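Local coordinates for sialyltransferase 0160 (Photobacterium damselae, PDB 4R84), which probably transfers sialic acid from CMP-sialic acid to galactoside acceptors, as a GT-B type glycosyltransferase, at residues F336-Q348 with I427-M441. Residues are numbered along the deposited sequence; the frame is centred on the assembly and turned at random.
Sequences FLDIVGFDKEQLQ and IPAKISFEVLMMTDM. With CSF (cytidine-5'-monophosphate-3-fluoro-N-acetyl-neuraminic acid), chain E.
F342, in the link between helices 330-340 and 344-353, packs its ring against the short helix 434-438. With CG anti to the backbone N (chi1 176°), the F342 side chain runs past that of V435 in the opposite sense, V435 CG1 lying 3.5 Å from F342 CD2, and stands about perpendicular to those of L436 and I431; L436 CD2 meets F342 CZ, and I431 CD1 meets F342 CD1. M441 CG comes in at the ring edge, in its plane, and the CA of K344 sits above one face, toward the rim.

From there M441 bends at chi2 and chi3, bringing its methyl against helix 344-353, where M441 CE lies 3.5 Å from Q348 CG and also touches L347 CG. K344 runs fully extended past the sulfur, and its NZ donates to T439 O (3.1 Å) in the carbonyl plane, tying the first turn of 344-353 to the residue just after helix 434-438. T439 OG1 is held by its own bond to V435 O, while CG2 of T439 packs on CE2 of F336. V340 and V435 meet tip to tip. A water bridges V340 O to S432 N.

Helix 330-340 ends in a Schellman motif with G341 at C-prime. On the nucleotide side, E434 takes both ribose hydroxyls of CSF and F433 N donates to the cytosine O2, so this packing backs the CMP-binding wall of the Rossmann-like domain of a GT-B sialyltransferase.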
loop_
_atom_site.group_PDB
_atom_site.type_symbol
_atom_site.label_atom_id
_atom_site.label_comp_id
_atom_site.label_asym_id
_atom_site.label_seq_id
_atom_site.Cartn_x
_atom_site.Cartn_y
_atom_site.Cartn_z
ATOM N N PHE A 336 -13.778 1.472 0.036
ATOM C CA PHE A 336 -12.660 0.920 0.803
ATOM C C PHE A 336 -13.182 0.115 1.989
ATOM O O PHE A 336 -12.768 -1.022 2.198
ATOM C CB PHE A 336 -11.740 2.032 1.296
ATOM C CG PHE A 336 -10.612 1.555 2.168
ATOM C CD1 PHE A 336 -9.420 1.143 1.620
ATOM C CD2 PHE A 336 -10.744 1.553 3.547
ATOM C CE1 PHE A 336 -8.371 0.718 2.424
ATOM C CE2 PHE A 336 -9.711 1.118 4.347
ATOM C CZ PHE A 336 -8.524 0.710 3.786
ATOM N N LEU A 337 -14.099 0.709 2.745
ATOM C CA LEU A 337 -14.639 0.071 3.946
ATOM C C LEU A 337 -15.347 -1.243 3.648
ATOM O O LEU A 337 -15.249 -2.201 4.418
ATOM C CB LEU A 337 -15.605 1.024 4.658
ATOM C CG LEU A 337 -14.926 2.235 5.290
ATOM C CD1 LEU A 337 -15.974 3.255 5.739
ATOM C CD2 LEU A 337 -14.043 1.779 6.484
ATOM N N ASP A 338 -16.078 -1.277 2.536
ATOM C CA ASP A 338 -16.803 -2.469 2.122
ATOM C C ASP A 338 -15.860 -3.609 1.792
ATOM O O ASP A 338 -16.056 -4.744 2.225
ATOM C CB ASP A 338 -17.688 -2.150 0.915
ATOM C CG ASP A 338 -18.502 -3.346 0.461
ATOM O OD1 ASP A 338 -19.429 -3.757 1.192
ATOM O OD2 ASP A 338 -18.222 -3.868 -0.637
ATOM N N ILE A 339 -14.823 -3.297 1.028
ATOM C CA ILE A 339 -13.843 -4.295 0.653
ATOM C C ILE A 339 -13.114 -4.861 1.883
ATOM O O ILE A 339 -12.950 -6.079 2.001
ATOM C CB ILE A 339 -12.845 -3.703 -0.335
ATOM C CG1 ILE A 339 -13.574 -3.470 -1.670
ATOM C CG2 ILE A 339 -11.660 -4.625 -0.519
ATOM C CD1 ILE A 339 -12.789 -2.629 -2.662
ATOM N N VAL A 340 -12.687 -3.995 2.796
ATOM C CA VAL A 340 -11.925 -4.488 3.963
ATOM C C VAL A 340 -12.833 -5.029 5.073
ATOM O O VAL A 340 -12.339 -5.567 6.062
ATOM C CB VAL A 340 -10.999 -3.409 4.585
ATOM C CG1 VAL A 340 -10.091 -2.819 3.520
ATOM C CG2 VAL A 340 -11.794 -2.322 5.311
ATOM N N GLY A 341 -14.144 -4.873 4.909
ATOM C CA GLY A 341 -15.113 -5.466 5.817
ATOM C C GLY A 341 -15.269 -4.753 7.150
ATOM O O GLY A 341 -15.548 -5.392 8.169
ATOM N N PHE A 342 -15.112 -3.431 7.139
ATOM C CA PHE A 342 -15.108 -2.647 8.372
ATOM C C PHE A 342 -16.295 -1.697 8.445
ATOM O O PHE A 342 -16.441 -0.823 7.606
ATOM C CB PHE A 342 -13.799 -1.863 8.493
ATOM C CG PHE A 342 -13.734 -0.940 9.700
ATOM C CD1 PHE A 342 -14.255 -1.326 10.940
ATOM C CD2 PHE A 342 -13.117 0.303 9.599
ATOM C CE1 PHE A 342 -14.180 -0.476 12.042
ATOM C CE2 PHE A 342 -13.027 1.156 10.706
ATOM C CZ PHE A 342 -13.559 0.759 11.929
ATOM N N ASP A 343 -17.155 -1.885 9.441
ATOM C CA ASP A 343 -18.266 -0.964 9.645
ATOM C C ASP A 343 -17.807 0.171 10.553
ATOM O O ASP A 343 -18.012 0.131 11.778
ATOM C CB ASP A 343 -19.479 -1.692 10.233
ATOM C CG ASP A 343 -20.775 -0.861 10.159
ATOM O OD1 ASP A 343 -20.725 0.386 10.016
ATOM O OD2 ASP A 343 -21.862 -1.469 10.268
ATOM N N LYS A 344 -17.188 1.178 9.946
ATOM C CA LYS A 344 -16.626 2.304 10.681
ATOM C C LYS A 344 -17.698 3.088 11.418
ATOM O O LYS A 344 -17.515 3.478 12.573
ATOM C CB LYS A 344 -15.854 3.227 9.733
ATOM C CG LYS A 344 -15.399 4.522 10.385
ATOM C CD LYS A 344 -14.524 5.354 9.451
ATOM C CE LYS A 344 -14.221 6.701 10.084
ATOM N NZ LYS A 344 -13.390 7.585 9.240
ATOM N N GLU A 345 -18.826 3.310 10.749
ATOM C CA GLU A 345 -19.932 4.048 11.335
ATOM C C GLU A 345 -20.405 3.397 12.624
ATOM O O GLU A 345 -20.685 4.083 13.597
ATOM C CB GLU A 345 -21.087 4.130 10.333
ATOM C CG GLU A 345 -22.346 4.784 10.855
ATOM C CD GLU A 345 -23.350 5.040 9.750
ATOM O OE1 GLU A 345 -22.932 5.098 8.575
ATOM O OE2 GLU A 345 -24.557 5.162 10.053
ATOM N N GLN A 346 -20.468 2.070 12.633
ATOM C CA GLN A 346 -20.863 1.335 13.831
ATOM C C GLN A 346 -19.837 1.495 14.952
ATOM O O GLN A 346 -20.209 1.703 16.099
ATOM C CB GLN A 346 -21.075 -0.147 13.521
ATOM C CG GLN A 346 -21.546 -0.950 14.713
ATOM C CD GLN A 346 -21.738 -2.412 14.382
ATOM O OE1 GLN A 346 -20.965 -2.995 13.625
ATOM N NE2 GLN A 346 -22.794 -3.001 14.916
ATOM N N LEU A 347 -18.550 1.404 14.634
ATOM C CA LEU A 347 -17.542 1.553 15.682
ATOM C C LEU A 347 -17.556 2.974 16.236
ATOM O O LEU A 347 -17.386 3.174 17.443
ATOM C CB LEU A 347 -16.141 1.196 15.169
ATOM C CG LEU A 347 -15.053 1.203 16.253
ATOM C CD1 LEU A 347 -15.438 0.267 17.414
ATOM C CD2 LEU A 347 -13.688 0.820 15.698
ATOM N N GLN A 348 -17.780 3.958 15.360
ATOM C CA GLN A 348 -17.911 5.347 15.801
ATOM C C GLN A 348 -19.046 5.463 16.810
ATOM O O GLN A 348 -18.918 6.131 17.844
ATOM C CB GLN A 348 -18.179 6.293 14.623
ATOM C CG GLN A 348 -16.963 6.606 13.764
ATOM C CD GLN A 348 -17.290 7.488 12.562
ATOM O OE1 GLN A 348 -18.286 7.271 11.864
ATOM N NE2 GLN A 348 -16.444 8.484 12.312
ATOM N N ILE A 427 -14.826 -5.963 18.274
ATOM C CA ILE A 427 -14.478 -5.496 16.929
ATOM C C ILE A 427 -14.111 -6.736 16.129
ATOM O O ILE A 427 -13.166 -7.434 16.474
ATOM C CB ILE A 427 -13.314 -4.473 16.942
ATOM C CG1 ILE A 427 -13.653 -3.313 17.883
ATOM C CG2 ILE A 427 -12.985 -3.971 15.517
ATOM C CD1 ILE A 427 -12.498 -2.359 18.116
ATOM N N PRO A 428 -14.871 -7.018 15.054
ATOM C CA PRO A 428 -14.762 -8.296 14.337
ATOM C C PRO A 428 -13.318 -8.708 14.066
ATOM O O PRO A 428 -12.548 -7.938 13.483
ATOM C CB PRO A 428 -15.510 -8.029 13.026
ATOM C CG PRO A 428 -16.545 -7.012 13.386
ATOM C CD PRO A 428 -15.882 -6.126 14.457
ATOM N N ALA A 429 -12.959 -9.898 14.530
ATOM C CA ALA A 429 -11.583 -10.365 14.474
ATOM C C ALA A 429 -11.040 -10.444 13.060
ATOM O O ALA A 429 -9.826 -10.352 12.857
ATOM C CB ALA A 429 -11.463 -11.731 15.163
ATOM N N LYS A 430 -11.923 -10.640 12.083
ATOM C CA LYS A 430 -11.486 -10.765 10.688
ATOM C C LYS A 430 -10.824 -9.488 10.137
ATOM O O LYS A 430 -9.982 -9.530 9.232
ATOM C CB LYS A 430 -12.679 -11.146 9.800
ATOM C CG LYS A 430 -12.314 -11.381 8.336
ATOM C CD LYS A 430 -13.516 -11.845 7.518
ATOM C CE LYS A 430 -13.110 -12.181 6.081
ATOM N NZ LYS A 430 -14.219 -12.837 5.320
ATOM N N ILE A 431 -11.200 -8.346 10.691
ATOM C CA ILE A 431 -10.648 -7.066 10.240
ATOM C C ILE A 431 -9.179 -6.960 10.635
ATOM O O ILE A 431 -8.828 -7.208 11.779
ATOM C CB ILE A 431 -11.426 -5.892 10.848
ATOM C CG1 ILE A 431 -12.918 -6.065 10.537
ATOM C CG2 ILE A 431 -10.877 -4.547 10.322
ATOM C CD1 ILE A 431 -13.817 -5.138 11.291
ATOM N N SER A 432 -8.314 -6.592 9.701
ATOM C CA SER A 432 -6.919 -6.334 10.049
ATOM C C SER A 432 -6.856 -5.113 10.946
ATOM O O SER A 432 -7.450 -4.091 10.633
ATOM C CB SER A 432 -6.059 -6.125 8.798
ATOM O OG SER A 432 -5.949 -7.330 8.053
ATOM N N PHE A 433 -6.135 -5.208 12.060
ATOM C CA PHE A 433 -6.067 -4.075 12.982
ATOM C C PHE A 433 -5.595 -2.801 12.272
ATOM O O PHE A 433 -6.022 -1.691 12.601
ATOM C CB PHE A 433 -5.132 -4.381 14.155
ATOM C CG PHE A 433 -5.151 -3.316 15.230
ATOM C CD1 PHE A 433 -4.399 -2.154 15.089
ATOM C CD2 PHE A 433 -5.920 -3.474 16.367
ATOM C CE1 PHE A 433 -4.422 -1.165 16.057
ATOM C CE2 PHE A 433 -5.940 -2.489 17.350
ATOM C CZ PHE A 433 -5.194 -1.337 17.191
ATOM N N GLU A 434 -4.697 -2.971 11.306
ATOM C CA GLU A 434 -4.121 -1.836 10.576
ATOM C C GLU A 434 -5.185 -0.986 9.855
ATOM O O GLU A 434 -4.946 0.190 9.542
ATOM C CB GLU A 434 -3.064 -2.342 9.589
ATOM C CG GLU A 434 -1.801 -2.961 10.246
ATOM C CD GLU A 434 -1.951 -4.435 10.643
ATOM O OE1 GLU A 434 -3.040 -5.011 10.463
ATOM O OE2 GLU A 434 -0.958 -5.039 11.120
ATOM N N VAL A 435 -6.356 -1.574 9.604
ATOM C CA VAL A 435 -7.483 -0.820 9.047
ATOM C C VAL A 435 -7.866 0.353 9.970
ATOM O O VAL A 435 -8.185 1.442 9.498
ATOM C CB VAL A 435 -8.723 -1.725 8.806
ATOM C CG1 VAL A 435 -9.985 -0.898 8.571
ATOM C CG2 VAL A 435 -8.484 -2.666 7.621
ATOM N N LEU A 436 -7.800 0.151 11.286
ATOM C CA LEU A 436 -8.151 1.229 12.217
ATOM C C LEU A 436 -7.245 2.462 12.096
ATOM O O LEU A 436 -7.720 3.596 12.081
ATOM C CB LEU A 436 -8.133 0.713 13.667
ATOM C CG LEU A 436 -9.099 -0.428 13.991
ATOM C CD1 LEU A 436 -9.028 -0.809 15.476
ATOM C CD2 LEU A 436 -10.525 -0.072 13.597
ATOM N N MET A 437 -5.935 2.256 12.037
ATOM C CA MET A 437 -5.030 3.385 11.914
ATOM C C MET A 437 -5.247 4.087 10.565
ATOM O O MET A 437 -5.172 5.309 10.476
ATOM C CB MET A 437 -3.586 2.913 12.088
ATOM C CG MET A 437 -2.542 3.894 11.697
ATOM S SD MET A 437 -2.159 3.588 9.975
ATOM C CE MET A 437 -1.913 1.820 9.931
ATOM N N MET A 438 -5.506 3.315 9.517
ATOM C CA MET A 438 -5.711 3.847 8.159
ATOM C C MET A 438 -6.955 4.720 8.048
ATOM O O MET A 438 -7.008 5.659 7.259
ATOM C CB MET A 438 -5.824 2.704 7.143
ATOM C CG MET A 438 -4.547 1.919 6.886
ATOM S SD MET A 438 -3.260 2.852 6.029
ATOM C CE MET A 438 -4.013 3.147 4.424
ATOM N N THR A 439 -7.979 4.377 8.820
ATOM C CA THR A 439 -9.265 5.053 8.706
ATOM C C THR A 439 -9.498 6.036 9.846
ATOM O O THR A 439 -10.627 6.517 10.045
ATOM C CB THR A 439 -10.427 4.036 8.672
ATOM O OG1 THR A 439 -10.392 3.235 9.866
ATOM C CG2 THR A 439 -10.317 3.123 7.451
ATOM N N ASP A 440 -8.416 6.337 10.565
ATOM C CA ASP A 440 -8.419 7.285 11.680
ATOM C C ASP A 440 -9.395 6.846 12.756
ATOM O O ASP A 440 -10.101 7.667 13.339
ATOM C CB ASP A 440 -8.753 8.700 11.193
ATOM C CG ASP A 440 -8.309 9.774 12.170
ATOM O OD1 ASP A 440 -7.479 9.471 13.056
ATOM O OD2 ASP A 440 -8.783 10.923 12.048
ATOM N N MET A 441 -9.421 5.545 13.034
ATOM C CA MET A 441 -10.365 5.000 14.011
ATOM C C MET A 441 -9.658 4.348 15.201
ATOM O O MET A 441 -10.219 3.482 15.879
ATOM C CB MET A 441 -11.303 3.989 13.351
ATOM C CG MET A 441 -12.403 4.632 12.485
ATOM S SD MET A 441 -13.496 5.676 13.490
ATOM C CE MET A 441 -14.313 4.414 14.466
HETATM C C5A CSF E . 4.524 -14.022 14.619
HETATM C C4A CSF E . 4.079 -13.795 13.180
HETATM C C2A CSF E . 1.692 -13.642 14.006
HETATM O O6A CSF E . 2.229 -13.815 15.330
HETATM C C6A CSF E . 3.541 -13.303 15.535
HETATM C C3A CSF E . 2.639 -14.275 12.969
HETATM O O4A CSF E . 4.972 -14.500 12.306
HETATM N N5A CSF E . 5.851 -13.480 14.808
HETATM C C7A CSF E . 3.906 -13.565 16.984
HETATM C C8A CSF E . 2.941 -12.842 17.906
HETATM C C9A CSF E . 3.424 -12.928 19.349
HETATM O O9A CSF E . 2.499 -12.199 20.156
HETATM O O8A CSF E . 2.909 -11.468 17.521
HETATM O O7A CSF E . 3.818 -14.966 17.248
HETATM C C1A CSF E . 0.340 -14.323 13.938
HETATM O OBA CSF E . -0.342 -14.196 12.902
HETATM O OAA CSF E . -0.060 -15.007 14.911
HETATM O O1A CSF E . 1.521 -12.272 13.636
HETATM O O2A CSF E . 1.753 -9.866 14.235
HETATM N N1 CSF E . -4.122 -9.055 14.111
HETATM C C2 CSF E . -5.294 -8.344 14.407
HETATM N N3 CSF E . -5.740 -8.281 15.683
HETATM C C4 CSF E . -5.042 -8.900 16.659
HETATM C C5 CSF E . -3.882 -9.620 16.374
HETATM C C6 CSF E . -3.432 -9.694 15.060
HETATM C "C3'" CSF E . -1.534 -8.337 12.322
HETATM C "C2'" CSF E . -2.971 -7.893 12.248
HETATM C "C1'" CSF E . -3.709 -9.132 12.700
HETATM O "O4'" CSF E . -2.833 -10.245 12.502
HETATM C "C4'" CSF E . -1.636 -9.779 11.880
HETATM P PA CSF E . 0.874 -11.063 14.498
HETATM O "O5'" CSF E . -0.476 -10.690 13.751
HETATM C "C5'" CSF E . -0.470 -10.630 12.333
HETATM O "O3'" CSF E . -0.694 -7.535 11.501
HETATM O "O2'" CSF E . -3.350 -7.658 10.885
HETATM N N4 CSF E . -5.486 -8.839 17.939
HETATM O O2 CSF E . -5.920 -7.773 13.474
HETATM O O3A CSF E . 0.515 -11.467 15.902
HETATM C C10 CSF E . 6.858 -14.181 15.335
HETATM O O10 CSF E . 6.761 -15.367 15.615
HETATM C C11 CSF E . 8.122 -13.405 15.583
HETATM F F3A CSF E . 2.568 -15.642 13.097
HETATM O O HOH W 1 -9.586 -5.966 6.935
#